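Local coordinates for protein putative SnoaL-like polyketide cyclase (PDB 3GZB) that is of unproven function but belongs to the SnoaL-like branch of the NTF2 clan and is probably a polyketide cyclase or a related lyase, at residues 18-23 against 87-92; 23-28 against 126-131; 42-47 against 131-136; 122-127 against 136-141. One frame throughout, in Å; residues are numbered along the deposited sequence.

Overall arrangement
From the N terminus, the lead-in and first turn of helix 21-34 close contact 1 on strand 86-90. The next turn forms contact 2 with strand 115-129, so contacts 1 and 2 share Q23 and cross along the chain. After helix 38-42, the loop at 42-47 makes contact 3 with 131-136, crossing both of the earlier two. Contact 4 pairs the two arms of the hairpin 115-129/134-142, which has a short connection; it comes in series after contact 1, crosses contact 3 and begins where contact 2 ends. All four reach one curved sheet, with the helix tied to it by contacts 1 and 2, whose centres lie about 8 Å apart.

Contact 1 (18-23 against 87-92); sequences EMPQEQ and MYNAGS
The N-terminal turn of helix 21-34, with P20 at its N-cap position, meets the end of strand 86-90 through Q23 and N89. Q23 NE2 donates to N89 OD1 over 2.9 Å, and the two amide planes stand 75° apart, the side chains crossing at about a right angle. The donor is tilted 25° from the carbonyl plane. The other branch of the N89 amide is bonded too: ND2 gives a nearly straight bond to G91 O, 2.9 Å long and on a lone pair in the carbonyl plane, and a second one to a water. With OD1 accepting and ND2 donating, the bonds probably settle which way round the amide sits, while P20 CG lies 3.5 Å from N89 OD1. An alanine at N89 would probably leave Q23 NE2 without its acceptor and G91 O without the amide N-H that it accepts. The extended Q23 and the selenomethionine M87 slide past each other in opposite directions, and M87 CE comes 3.4 Å from Q23 OE1. The bend at chi3 (57°) places M87 CE also 3.9 Å from M19 CE. E22 lies with CG 3.4 Å from G91 O, and a water bridges its OE2 to S92 OG. This is a helix start docked on a sheet strand, in keeping with the helix-on-curved-sheet architecture of the NTF2 fold.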
loop_
_atom_site.group_PDB
_atom_site.type_symbol
_atom_site.label_atom_id
_atom_site.label_comp_id
_atom_site.label_asym_id
_atom_site.label_seq_id
_atom_site.Cartn_x
_atom_site.Cartn_y
_atom_site.Cartn_z
ATOM N N GLU A 18 -20.919 -9.506 2.082
ATOM C CA GLU A 18 -20.257 -8.422 2.795
ATOM C C GLU A 18 -19.097 -7.761 2.037
ATOM O O GLU A 18 -18.530 -6.784 2.543
ATOM C CB GLU A 18 -19.709 -8.950 4.112
ATOM C CG GLU A 18 -20.813 -9.427 5.065
ATOM C CD GLU A 18 -20.276 -9.959 6.396
ATOM O OE1 GLU A 18 -19.037 -10.048 6.578
ATOM O OE2 GLU A 18 -21.113 -10.289 7.269
HETATM N N MSE A 19 -18.683 -8.285 0.890
HETATM C CA MSE A 19 -17.523 -7.726 0.215
HETATM C C MSE A 19 -17.952 -6.701 -0.815
HETATM O O MSE A 19 -18.764 -6.997 -1.687
HETATM C CB MSE A 19 -16.729 -8.808 -0.490
HETATM C CG MSE A 19 -15.454 -8.233 -1.068
HETATM SE SE MSE A 19 -14.276 -9.559 -1.921
HETATM C CE MSE A 19 -13.770 -10.477 -0.332
ATOM N N PRO A 20 -17.434 -5.476 -0.748
ATOM C CA PRO A 20 -17.817 -4.467 -1.708
ATOM C C PRO A 20 -17.554 -4.925 -3.150
ATOM O O PRO A 20 -16.602 -5.674 -3.411
ATOM C CB PRO A 20 -16.873 -3.326 -1.353
ATOM C CG PRO A 20 -16.662 -3.470 0.111
ATOM C CD PRO A 20 -16.523 -4.926 0.282
ATOM N N GLN A 21 -18.370 -4.490 -4.086
ATOM C CA GLN A 21 -18.186 -4.897 -5.471
ATOM C C GLN A 21 -16.785 -4.549 -6.034
ATOM O O GLN A 21 -16.272 -5.233 -6.909
ATOM C CB GLN A 21 -19.269 -4.319 -6.357
ATOM C CG GLN A 21 -20.691 -4.841 -6.054
ATOM C CD GLN A 21 -20.919 -6.332 -6.373
ATOM O OE1 GLN A 21 -20.198 -6.973 -7.214
ATOM N NE2 GLN A 21 -21.937 -6.867 -5.737
ATOM N N GLU A 22 -16.228 -3.431 -5.581
ATOM C CA GLU A 22 -14.906 -3.010 -6.056
ATOM C C GLU A 22 -13.840 -4.028 -5.647
ATOM O O GLU A 22 -12.989 -4.432 -6.411
ATOM C CB GLU A 22 -14.573 -1.612 -5.483
ATOM C CG GLU A 22 -15.568 -0.559 -5.900
ATOM C CD GLU A 22 -16.753 -0.357 -4.991
ATOM O OE1 GLU A 22 -17.139 -1.228 -4.168
ATOM O OE2 GLU A 22 -17.348 0.753 -5.117
ATOM N N GLN A 23 -13.928 -4.496 -4.401
ATOM C CA GLN A 23 -13.056 -5.593 -3.966
ATOM C C GLN A 23 -13.300 -6.893 -4.748
ATOM O O GLN A 23 -12.341 -7.560 -5.106
ATOM C CB GLN A 23 -13.168 -5.811 -2.469
ATOM C CG GLN A 23 -12.674 -4.642 -1.600
ATOM C CD GLN A 23 -12.780 -4.964 -0.117
ATOM O OE1 GLN A 23 -12.732 -6.121 0.287
ATOM N NE2 GLN A 23 -12.932 -3.920 0.710
HETATM N N MSE A 87 -7.255 -6.315 3.006
HETATM C CA MSE A 87 -7.740 -5.616 1.809
HETATM C C MSE A 87 -8.815 -4.625 2.254
HETATM O O MSE A 87 -9.684 -4.937 3.112
HETATM C CB MSE A 87 -8.318 -6.608 0.778
HETATM C CG MSE A 87 -8.987 -5.932 -0.443
HETATM SE SE MSE A 87 -9.410 -7.128 -1.899
HETATM C CE MSE A 87 -10.528 -8.396 -0.962
ATOM N N TYR A 88 -8.749 -3.433 1.700
ATOM C CA TYR A 88 -9.772 -2.431 1.917
ATOM C C TYR A 88 -9.945 -1.580 0.687
ATOM O O TYR A 88 -9.181 -1.712 -0.304
ATOM C CB TYR A 88 -9.426 -1.535 3.142
ATOM C CG TYR A 88 -8.013 -0.963 3.223
ATOM C CD1 TYR A 88 -6.927 -1.747 3.608
ATOM C CD2 TYR A 88 -7.769 0.375 2.900
ATOM C CE1 TYR A 88 -5.646 -1.165 3.770
ATOM C CE2 TYR A 88 -6.477 0.932 3.016
ATOM C CZ TYR A 88 -5.465 0.173 3.455
ATOM O OH TYR A 88 -4.152 0.628 3.625
ATOM N N ASN A 89 -10.975 -0.728 0.700
ATOM C CA ASN A 89 -11.210 0.123 -0.455
ATOM C C ASN A 89 -11.782 1.466 -0.054
ATOM O O ASN A 89 -12.477 1.584 0.968
ATOM C CB ASN A 89 -12.109 -0.532 -1.536
ATOM C CG ASN A 89 -13.579 -0.629 -1.151
ATOM O OD1 ASN A 89 -13.900 -1.363 -0.234
ATOM N ND2 ASN A 89 -14.443 0.190 -1.773
ATOM N N ALA A 90 -11.460 2.446 -0.877
ATOM C CA ALA A 90 -12.064 3.782 -0.829
ATOM C C ALA A 90 -12.679 4.014 -2.182
ATOM O O ALA A 90 -11.983 4.301 -3.172
ATOM C CB ALA A 90 -10.952 4.881 -0.535
ATOM N N GLY A 91 -13.977 3.825 -2.304
ATOM C CA GLY A 91 -14.529 3.786 -3.641
ATOM C C GLY A 91 -13.870 2.750 -4.524
ATOM O O GLY A 91 -13.644 1.613 -4.129
ATOM N N SER A 92 -13.538 3.201 -5.736
ATOM C CA SER A 92 -12.936 2.371 -6.749
ATOM C C SER A 92 -11.431 2.155 -6.562
ATOM O O SER A 92 -10.810 1.530 -7.415
ATOM C CB SER A 92 -13.201 2.948 -8.153
ATOM O OG SER A 92 -14.572 2.792 -8.500
HETATM O O HOH W 1 -16.798 2.810 -6.780
HETATM O O HOH W 2 -17.277 0.451 -1.243
#

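Contact 2 (23-28 against 126-131); sequences QQLAVK and LKLDML
L25 and A26 carry the helix 21-34 side of a helix-on-sheet interface of the NTF2-like fold, and they meet L126 and L128 near the end of strand 115-129 and M130 just beyond it. The axes of segments 23-28 and 126-129 run 108° apart with a closest approach of 9.8 Å, so the helix lies across the strand, and L126 and L128, alternate residues of it, point to the helix. A26, with its single methyl, meets the tip of L126: CB is 3.8 Å from L126 CD1, which also approaches A26 CA. L128 CD1 approaches both helix residues loosely, 4.4 Å from L25 CB and equally far from A26 N. L25 and the selenomethionine M130 slide past each other in opposite directions. L25 holds CG anti to its backbone N (chi1 -170°), and from there CD2 reaches M130. M130 is bent at chi2 and chi3 and folds back toward the helix. No hydrogen bond crosses this buried apolar surface, while V94 of strand 93-103 adds to it by touching A26 and L128. At the outer end, L25 also packs on R133, and its branch CD2 touches M130 SE at 3.8 Å.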
loop_
_atom_site.group_PDB
_atom_site.type_symbol
_atom_site.label_atom_id
_atom_site.label_comp_id
_atom_site.label_asym_id
_atom_site.label_seq_id
_atom_site.Cartn_x
_atom_site.Cartn_y
_atom_site.Cartn_z
ATOM N N GLN A 23 -13.928 -4.496 -4.401
ATOM C CA GLN A 23 -13.056 -5.593 -3.966
ATOM C C GLN A 23 -13.300 -6.893 -4.748
ATOM O O GLN A 23 -12.341 -7.560 -5.106
ATOM C CB GLN A 23 -13.168 -5.811 -2.469
ATOM C CG GLN A 23 -12.674 -4.642 -1.600
ATOM C CD GLN A 23 -12.780 -4.964 -0.117
ATOM O OE1 GLN A 23 -12.732 -6.121 0.287
ATOM N NE2 GLN A 23 -12.932 -3.920 0.710
ATOM N N GLN A 24 -14.555 -7.226 -5.054
ATOM C CA GLN A 24 -14.864 -8.463 -5.756
ATOM C C GLN A 24 -14.219 -8.436 -7.130
ATOM O O GLN A 24 -13.692 -9.447 -7.585
ATOM C CB GLN A 24 -16.379 -8.665 -5.864
ATOM C CG GLN A 24 -17.088 -8.953 -4.560
ATOM C CD GLN A 24 -18.514 -9.373 -4.740
ATOM O OE1 GLN A 24 -18.810 -10.229 -5.611
ATOM N NE2 GLN A 24 -19.403 -8.800 -3.935
ATOM N N LEU A 25 -14.249 -7.288 -7.763
ATOM C CA LEU A 25 -13.621 -7.183 -9.080
ATOM C C LEU A 25 -12.097 -7.293 -9.001
ATOM O O LEU A 25 -11.474 -7.927 -9.840
ATOM C CB LEU A 25 -14.056 -5.903 -9.802
ATOM C CG LEU A 25 -13.663 -5.794 -11.284
ATOM C CD1 LEU A 25 -14.306 -6.937 -12.134
ATOM C CD2 LEU A 25 -14.024 -4.410 -11.859
ATOM N N ALA A 26 -11.503 -6.695 -7.964
ATOM C CA ALA A 26 -10.092 -6.808 -7.746
ATOM C C ALA A 26 -9.694 -8.259 -7.601
ATOM O O ALA A 26 -8.639 -8.640 -8.112
ATOM C CB ALA A 26 -9.687 -6.029 -6.478
ATOM N N VAL A 27 -10.485 -9.072 -6.894
ATOM C CA VAL A 27 -10.172 -10.483 -6.753
ATOM C C VAL A 27 -10.087 -11.176 -8.128
ATOM O O VAL A 27 -9.152 -11.965 -8.404
ATOM C CB VAL A 27 -11.160 -11.192 -5.830
ATOM C CG1 VAL A 27 -10.940 -12.706 -5.801
ATOM C CG2 VAL A 27 -11.101 -10.595 -4.385
ATOM N N LYS A 28 -11.041 -10.922 -9.001
ATOM C CA LYS A 28 -11.033 -11.500 -10.363
ATOM C C LYS A 28 -9.762 -11.141 -11.120
ATOM O O LYS A 28 -9.129 -11.995 -11.756
ATOM C CB LYS A 28 -12.255 -11.020 -11.153
ATOM C CG LYS A 28 -13.592 -11.443 -10.516
ATOM C CD LYS A 28 -14.705 -11.323 -11.489
ATOM C CE LYS A 28 -15.943 -12.061 -11.034
ATOM N NZ LYS A 28 -16.876 -12.134 -12.175
ATOM N N LEU A 126 -5.195 -1.031 -6.795
ATOM C CA LEU A 126 -5.874 -0.980 -8.092
ATOM C C LEU A 126 -6.870 0.160 -8.081
ATOM O O LEU A 126 -7.719 0.236 -7.182
ATOM C CB LEU A 126 -6.614 -2.288 -8.399
ATOM C CG LEU A 126 -5.813 -3.581 -8.321
ATOM C CD1 LEU A 126 -6.733 -4.791 -8.571
ATOM C CD2 LEU A 126 -4.666 -3.549 -9.293
ATOM N N LYS A 127 -6.803 1.011 -9.085
ATOM C CA LYS A 127 -7.859 1.985 -9.336
ATOM C C LYS A 127 -8.701 1.399 -10.470
ATOM O O LYS A 127 -8.157 1.087 -11.550
ATOM C CB LYS A 127 -7.257 3.338 -9.726
ATOM C CG LYS A 127 -8.248 4.483 -9.812
ATOM C CD LYS A 127 -8.954 4.768 -8.483
ATOM C CE LYS A 127 -9.838 6.019 -8.610
ATOM N NZ LYS A 127 -10.891 6.107 -7.557
ATOM N N LEU A 128 -9.992 1.223 -10.220
ATOM C CA LEU A 128 -10.898 0.545 -11.093
ATOM C C LEU A 128 -11.872 1.516 -11.746
ATOM O O LEU A 128 -12.290 2.513 -11.138
ATOM C CB LEU A 128 -11.715 -0.478 -10.303
ATOM C CG LEU A 128 -10.831 -1.511 -9.571
ATOM C CD1 LEU A 128 -11.718 -2.367 -8.669
ATOM C CD2 LEU A 128 -10.067 -2.344 -10.482
ATOM N N ASP A 129 -12.221 1.196 -12.991
ATOM C CA ASP A 129 -13.359 1.816 -13.714
ATOM C C ASP A 129 -14.453 0.762 -13.709
ATOM O O ASP A 129 -14.414 -0.227 -14.482
ATOM C CB ASP A 129 -12.871 2.202 -15.117
ATOM C CG ASP A 129 -13.996 2.641 -16.060
ATOM O OD1 ASP A 129 -15.172 2.626 -15.662
ATOM O OD2 ASP A 129 -13.651 2.964 -17.232
HETATM N N MSE A 130 -15.404 0.932 -12.773
HETATM C CA MSE A 130 -16.420 -0.079 -12.528
HETATM C C MSE A 130 -17.373 -0.214 -13.731
HETATM O O MSE A 130 -17.741 -1.326 -14.089
HETATM C CB MSE A 130 -17.154 0.143 -11.197
HETATM C CG MSE A 130 -16.276 0.131 -9.976
HETATM SE SE MSE A 130 -15.436 -1.581 -9.712
HETATM C CE MSE A 130 -16.971 -2.589 -9.374
ATOM N N LEU A 131 -17.696 0.882 -14.399
ATOM C CA LEU A 131 -18.593 0.828 -15.582
ATOM C C LEU A 131 -18.020 -0.079 -16.667
ATOM O O LEU A 131 -18.729 -0.901 -17.230
ATOM C CB LEU A 131 -18.810 2.242 -16.116
ATOM C CG LEU A 131 -19.575 2.347 -17.441
ATOM C CD1 LEU A 131 -21.006 1.915 -17.221
ATOM C CD2 LEU A 131 -19.482 3.757 -17.997
#

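Contact 3 (42-47 against 131-136); sequences ITFYNR and LNRRVT
F44 O receives the backbone N-H of V135, with F44 O to V135 N at 2.7 Å, and the same oxygen lies 3.3 Å from R134 CA in a CA-H...O contact. The F44 ring meets R133 obliquely: CD2 is 3.5 Å from R133 O, CZ is 3.6 Å from R133 NH1, and ring and guanidinium planes are 39° apart. A water sits over the ring centre, accepting from R133 NH1 and donating to T43 OG1, which itself bonds T40 O. Further along the loop, N46 stacks on R134, the amide and guanidinium planes only 19° apart and N46 ND2 over one face, offset toward the rim; N132 CB lies over the opposite face. R134 keeps CG anti to its backbone N (chi1 -176°), which brings CG close to F44 O. A further shell positions these groups: the type I turn from I42 to Y45 presents F44, R133 and R134 form a G1 bulge opposite D129, Y29 meets the F44 ring edge-to-face, and D48 N holds N46 OD1. An alanine at F44 would probably leave the R133 guanidinium and Y29 without their aromatic neighbour. Because N46 ND2 and R134 NH1 are both donors, their closeness is stacking rather than a hydrogen bond, and R134 NH1 has a long, weak ion pair with D129.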
loop_
_atom_site.group_PDB
_atom_site.type_symbol
_atom_site.label_atom_id
_atom_site.label_comp_id
_atom_site.label_asym_id
_atom_site.label_seq_id
_atom_site.Cartn_x
_atom_site.Cartn_y
_atom_site.Cartn_z
ATOM N N ILE A 42 -6.192 -9.192 -20.237
ATOM C CA ILE A 42 -6.195 -8.066 -21.167
ATOM C C ILE A 42 -7.584 -7.413 -21.246
ATOM O O ILE A 42 -7.663 -6.228 -21.604
ATOM C CB ILE A 42 -5.616 -8.441 -22.523
ATOM C CG1 ILE A 42 -5.143 -7.179 -23.276
ATOM C CG2 ILE A 42 -6.619 -9.279 -23.282
ATOM C CD1 ILE A 42 -4.438 -7.478 -24.616
ATOM N N THR A 43 -8.651 -8.142 -20.894
ATOM C CA THR A 43 -10.008 -7.529 -20.812
ATOM C C THR A 43 -10.090 -6.406 -19.787
ATOM O O THR A 43 -10.993 -5.564 -19.860
ATOM C CB THR A 43 -11.124 -8.525 -20.538
ATOM O OG1 THR A 43 -11.161 -8.925 -19.179
ATOM C CG2 THR A 43 -11.067 -9.765 -21.470
ATOM N N PHE A 44 -9.163 -6.369 -18.828
ATOM C CA PHE A 44 -9.191 -5.352 -17.815
ATOM C C PHE A 44 -8.376 -4.115 -18.217
ATOM O O PHE A 44 -8.344 -3.136 -17.463
ATOM C CB PHE A 44 -8.582 -5.866 -16.499
ATOM C CG PHE A 44 -9.478 -6.792 -15.724
ATOM C CD1 PHE A 44 -9.428 -8.166 -15.925
ATOM C CD2 PHE A 44 -10.335 -6.291 -14.759
ATOM C CE1 PHE A 44 -10.262 -9.006 -15.160
ATOM C CE2 PHE A 44 -11.155 -7.145 -14.025
ATOM C CZ PHE A 44 -11.117 -8.471 -14.228
ATOM N N TYR A 45 -7.745 -4.117 -19.393
ATOM C CA TYR A 45 -6.910 -2.989 -19.788
ATOM C C TYR A 45 -7.430 -2.321 -21.055
ATOM O O TYR A 45 -8.070 -2.963 -21.919
ATOM C CB TYR A 45 -5.457 -3.432 -20.086
ATOM C CG TYR A 45 -4.703 -4.066 -18.952
ATOM C CD1 TYR A 45 -4.829 -3.618 -17.653
ATOM C CD2 TYR A 45 -3.838 -5.130 -19.197
ATOM C CE1 TYR A 45 -4.093 -4.186 -16.622
ATOM C CE2 TYR A 45 -3.111 -5.723 -18.187
ATOM C CZ TYR A 45 -3.254 -5.262 -16.878
ATOM O OH TYR A 45 -2.484 -5.866 -15.896
ATOM N N ASN A 46 -7.156 -1.039 -21.183
ATOM C CA ASN A 46 -7.207 -0.349 -22.481
ATOM C C ASN A 46 -5.942 0.433 -22.757
ATOM O O ASN A 46 -4.946 0.250 -22.040
ATOM C CB ASN A 46 -8.478 0.497 -22.608
ATOM C CG ASN A 46 -8.423 1.772 -21.841
ATOM O OD1 ASN A 46 -7.488 2.064 -21.082
ATOM N ND2 ASN A 46 -9.456 2.596 -22.049
ATOM N N ARG A 47 -5.912 1.249 -23.804
ATOM C CA ARG A 47 -4.686 1.929 -24.189
ATOM C C ARG A 47 -4.175 2.931 -23.121
ATOM O O ARG A 47 -3.019 3.337 -23.186
ATOM C CB ARG A 47 -4.886 2.664 -25.532
ATOM C CG ARG A 47 -5.813 3.843 -25.471
ATOM C CD ARG A 47 -6.025 4.382 -26.887
ATOM N NE ARG A 47 -6.740 5.645 -26.980
ATOM C CZ ARG A 47 -6.872 6.311 -28.131
ATOM N NH1 ARG A 47 -6.340 5.810 -29.247
ATOM N NH2 ARG A 47 -7.525 7.470 -28.182
ATOM N N LEU A 131 -17.696 0.882 -14.399
ATOM C CA LEU A 131 -18.593 0.828 -15.582
ATOM C C LEU A 131 -18.020 -0.079 -16.667
ATOM O O LEU A 131 -18.729 -0.901 -17.230
ATOM C CB LEU A 131 -18.810 2.242 -16.116
ATOM C CG LEU A 131 -19.575 2.347 -17.441
ATOM C CD1 LEU A 131 -21.006 1.915 -17.221
ATOM C CD2 LEU A 131 -19.482 3.757 -17.997
ATOM N N ASN A 132 -16.724 0.064 -16.945
ATOM C CA ASN A 132 -16.096 -0.677 -18.031
ATOM C C ASN A 132 -15.348 -1.923 -17.583
ATOM O O ASN A 132 -14.717 -2.575 -18.394
ATOM C CB ASN A 132 -15.174 0.278 -18.792
ATOM C CG ASN A 132 -15.926 1.374 -19.474
ATOM O OD1 ASN A 132 -16.745 1.082 -20.353
ATOM N ND2 ASN A 132 -15.707 2.629 -19.078
ATOM N N ARG A 133 -15.394 -2.238 -16.280
ATOM C CA ARG A 133 -14.756 -3.434 -15.748
ATOM C C ARG A 133 -13.225 -3.427 -16.082
ATOM O O ARG A 133 -12.686 -4.428 -16.570
ATOM C CB ARG A 133 -15.438 -4.694 -16.293
ATOM C CG ARG A 133 -15.457 -5.839 -15.357
ATOM C CD ARG A 133 -16.350 -6.974 -15.897
ATOM N NE ARG A 133 -16.327 -8.118 -14.999
ATOM C CZ ARG A 133 -15.378 -9.047 -14.966
ATOM N NH1 ARG A 133 -14.308 -9.016 -15.766
ATOM N NH2 ARG A 133 -15.489 -10.018 -14.086
ATOM N N ARG A 134 -12.585 -2.301 -15.817
ATOM C CA ARG A 134 -11.211 -1.966 -16.247
ATOM C C ARG A 134 -10.348 -1.629 -15.022
ATOM O O ARG A 134 -10.859 -0.997 -14.084
ATOM C CB ARG A 134 -11.298 -0.736 -17.179
ATOM C CG ARG A 134 -10.013 -0.273 -17.828
ATOM C CD ARG A 134 -10.304 0.792 -18.934
ATOM N NE ARG A 134 -11.197 0.280 -19.980
ATOM C CZ ARG A 134 -12.076 0.997 -20.673
ATOM N NH1 ARG A 134 -12.211 2.290 -20.457
ATOM N NH2 ARG A 134 -12.837 0.408 -21.582
ATOM N N VAL A 135 -9.063 -1.955 -15.091
ATOM C CA VAL A 135 -8.044 -1.413 -14.180
ATOM C C VAL A 135 -7.433 -0.240 -14.895
ATOM O O VAL A 135 -6.792 -0.392 -15.974
ATOM C CB VAL A 135 -6.986 -2.495 -13.813
ATOM C CG1 VAL A 135 -5.767 -1.903 -13.092
ATOM C CG2 VAL A 135 -7.652 -3.582 -12.959
ATOM N N THR A 136 -7.617 0.946 -14.312
ATOM C CA THR A 136 -7.015 2.125 -14.885
ATOM C C THR A 136 -5.567 2.297 -14.391
ATOM O O THR A 136 -4.703 2.828 -15.114
ATOM C CB THR A 136 -7.850 3.370 -14.668
ATOM O OG1 THR A 136 -7.890 3.721 -13.312
ATOM C CG2 THR A 136 -9.309 3.138 -15.093
HETATM O O HOH W 3 -12.985 -7.105 -17.543
HETATM O O HOH W 4 -13.595 -4.559 -19.803
#

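Contact 4 (122-127 against 136-141); sequences AVTSLK and TEHVDL
D140 OD1 is gripped from opposite faces of its carboxylate plane, by T124 OG1 at 2.7 Å and by H138 NE2 at 2.8 Å. The latter is a His-carboxylate bond with the oxygen in the ring plane; NE2 donates, while H138 ND1 is bonded to Y29 OH. L126 lies alongside H138, its CD2 over one ring face, offset toward the rim, in a CH-pi contact 4.0 Å from the centroid, while T124 CG2 comes 3.5 Å from H138 NE2. The backbones pair antiparallel: V123 with L141, S125 with V139 and K127 with E137 are hydrogen-bonded pairs. T136 and E137 both face K127 in a classic bulge, where K127 O takes T136 N at 2.8 Å and E137 N only weakly. On the histidine's face L126 and H138 meet helix 21-34, while T124 and D140 meet strand 93-103, where Y100 OH bonds T124 OG1. Strand 50-53 flanks 134-142 on its other edge, and V123 and L141 pack against the second subunit.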
loop_
_atom_site.group_PDB
_atom_site.type_symbol
_atom_site.label_atom_id
_atom_site.label_comp_id
_atom_site.label_asym_id
_atom_site.label_seq_id
_atom_site.Cartn_x
_atom_site.Cartn_y
_atom_site.Cartn_z
ATOM N N ALA A 122 4.467 -7.068 0.091
ATOM C CA ALA A 122 4.002 -6.113 -0.914
ATOM C C ALA A 122 2.734 -5.430 -0.542
ATOM O O ALA A 122 1.941 -5.933 0.239
ATOM C CB ALA A 122 3.792 -6.846 -2.245
ATOM N N VAL A 123 2.560 -4.246 -1.126
ATOM C CA VAL A 123 1.311 -3.535 -1.196
ATOM C C VAL A 123 1.014 -3.358 -2.658
ATOM O O VAL A 123 1.853 -2.872 -3.438
ATOM C CB VAL A 123 1.415 -2.188 -0.503
ATOM C CG1 VAL A 123 0.097 -1.391 -0.581
ATOM C CG2 VAL A 123 1.860 -2.394 0.972
ATOM N N THR A 124 -0.188 -3.724 -3.050
ATOM C CA THR A 124 -0.700 -3.540 -4.431
ATOM C C THR A 124 -2.003 -2.740 -4.344
ATOM O O THR A 124 -2.888 -3.095 -3.537
ATOM C CB THR A 124 -0.967 -4.897 -5.094
ATOM O OG1 THR A 124 0.304 -5.538 -5.253
ATOM C CG2 THR A 124 -1.680 -4.759 -6.456
ATOM N N SER A 125 -2.145 -1.674 -5.132
ATOM C CA SER A 125 -3.396 -0.964 -5.223
ATOM C C SER A 125 -3.878 -0.999 -6.641
ATOM O O SER A 125 -3.108 -0.975 -7.613
ATOM C CB SER A 125 -3.294 0.468 -4.709
ATOM O OG SER A 125 -2.405 1.254 -5.519
ATOM N N LEU A 126 -5.195 -1.031 -6.795
ATOM C CA LEU A 126 -5.874 -0.980 -8.092
ATOM C C LEU A 126 -6.870 0.160 -8.081
ATOM O O LEU A 126 -7.719 0.236 -7.182
ATOM C CB LEU A 126 -6.614 -2.288 -8.399
ATOM C CG LEU A 126 -5.813 -3.581 -8.321
ATOM C CD1 LEU A 126 -6.733 -4.791 -8.571
ATOM C CD2 LEU A 126 -4.666 -3.549 -9.293
ATOM N N LYS A 127 -6.803 1.011 -9.085
ATOM C CA LYS A 127 -7.859 1.985 -9.336
ATOM C C LYS A 127 -8.701 1.399 -10.470
ATOM O O LYS A 127 -8.157 1.087 -11.550
ATOM C CB LYS A 127 -7.257 3.338 -9.726
ATOM C CG LYS A 127 -8.248 4.483 -9.812
ATOM C CD LYS A 127 -8.954 4.768 -8.483
ATOM C CE LYS A 127 -9.838 6.019 -8.610
ATOM N NZ LYS A 127 -10.891 6.107 -7.557
ATOM N N THR A 136 -7.617 0.946 -14.312
ATOM C CA THR A 136 -7.015 2.125 -14.885
ATOM C C THR A 136 -5.567 2.297 -14.391
ATOM O O THR A 136 -4.703 2.828 -15.114
ATOM C CB THR A 136 -7.850 3.370 -14.668
ATOM O OG1 THR A 136 -7.890 3.721 -13.312
ATOM C CG2 THR A 136 -9.309 3.138 -15.093
ATOM N N GLU A 137 -5.288 1.895 -13.140
ATOM C CA GLU A 137 -3.923 1.976 -12.604
ATOM C C GLU A 137 -3.696 0.881 -11.602
ATOM O O GLU A 137 -4.439 0.740 -10.629
ATOM C CB GLU A 137 -3.633 3.324 -11.939
ATOM C CG GLU A 137 -2.154 3.543 -11.614
ATOM C CD GLU A 137 -1.790 4.939 -11.069
ATOM O OE1 GLU A 137 -2.669 5.711 -10.568
ATOM O OE2 GLU A 137 -0.569 5.249 -11.128
ATOM N N HIS A 138 -2.640 0.112 -11.845
ATOM C CA HIS A 138 -2.132 -0.923 -10.944
ATOM C C HIS A 138 -0.808 -0.419 -10.415
ATOM O O HIS A 138 0.110 -0.144 -11.210
ATOM C CB HIS A 138 -1.991 -2.213 -11.734
ATOM C CG HIS A 138 -1.396 -3.367 -10.983
ATOM N ND1 HIS A 138 -1.665 -4.665 -11.327
ATOM C CD2 HIS A 138 -0.549 -3.428 -9.922
ATOM C CE1 HIS A 138 -1.001 -5.482 -10.525
ATOM N NE2 HIS A 138 -0.312 -4.762 -9.647
ATOM N N VAL A 139 -0.720 -0.197 -9.093
ATOM C CA VAL A 139 0.546 0.235 -8.467
ATOM C C VAL A 139 1.069 -0.857 -7.556
ATOM O O VAL A 139 0.309 -1.300 -6.650
ATOM C CB VAL A 139 0.392 1.509 -7.660
ATOM C CG1 VAL A 139 1.741 1.906 -7.035
ATOM C CG2 VAL A 139 -0.151 2.661 -8.536
ATOM N N ASP A 140 2.314 -1.297 -7.765
ATOM C CA ASP A 140 2.977 -2.235 -6.909
ATOM C C ASP A 140 4.078 -1.582 -6.090
ATOM O O ASP A 140 4.851 -0.778 -6.611
ATOM C CB ASP A 140 3.610 -3.378 -7.683
ATOM C CG ASP A 140 2.659 -4.522 -7.986
ATOM O OD1 ASP A 140 1.495 -4.569 -7.499
ATOM O OD2 ASP A 140 3.122 -5.424 -8.775
ATOM N N LEU A 141 4.114 -1.933 -4.811
ATOM C CA LEU A 141 5.203 -1.574 -3.902
ATOM C C LEU A 141 5.755 -2.870 -3.350
ATOM O O LEU A 141 5.192 -3.439 -2.405
ATOM C CB LEU A 141 4.695 -0.659 -2.770
ATOM C CG LEU A 141 4.160 0.710 -3.143
ATOM C CD1 LEU A 141 3.464 1.365 -1.941
ATOM C CD2 LEU A 141 5.263 1.594 -3.703
HETATM O O HOH W 5 0.818 -0.017 -4.023
HETATM O O HOH W 6 -3.651 2.047 -7.916
#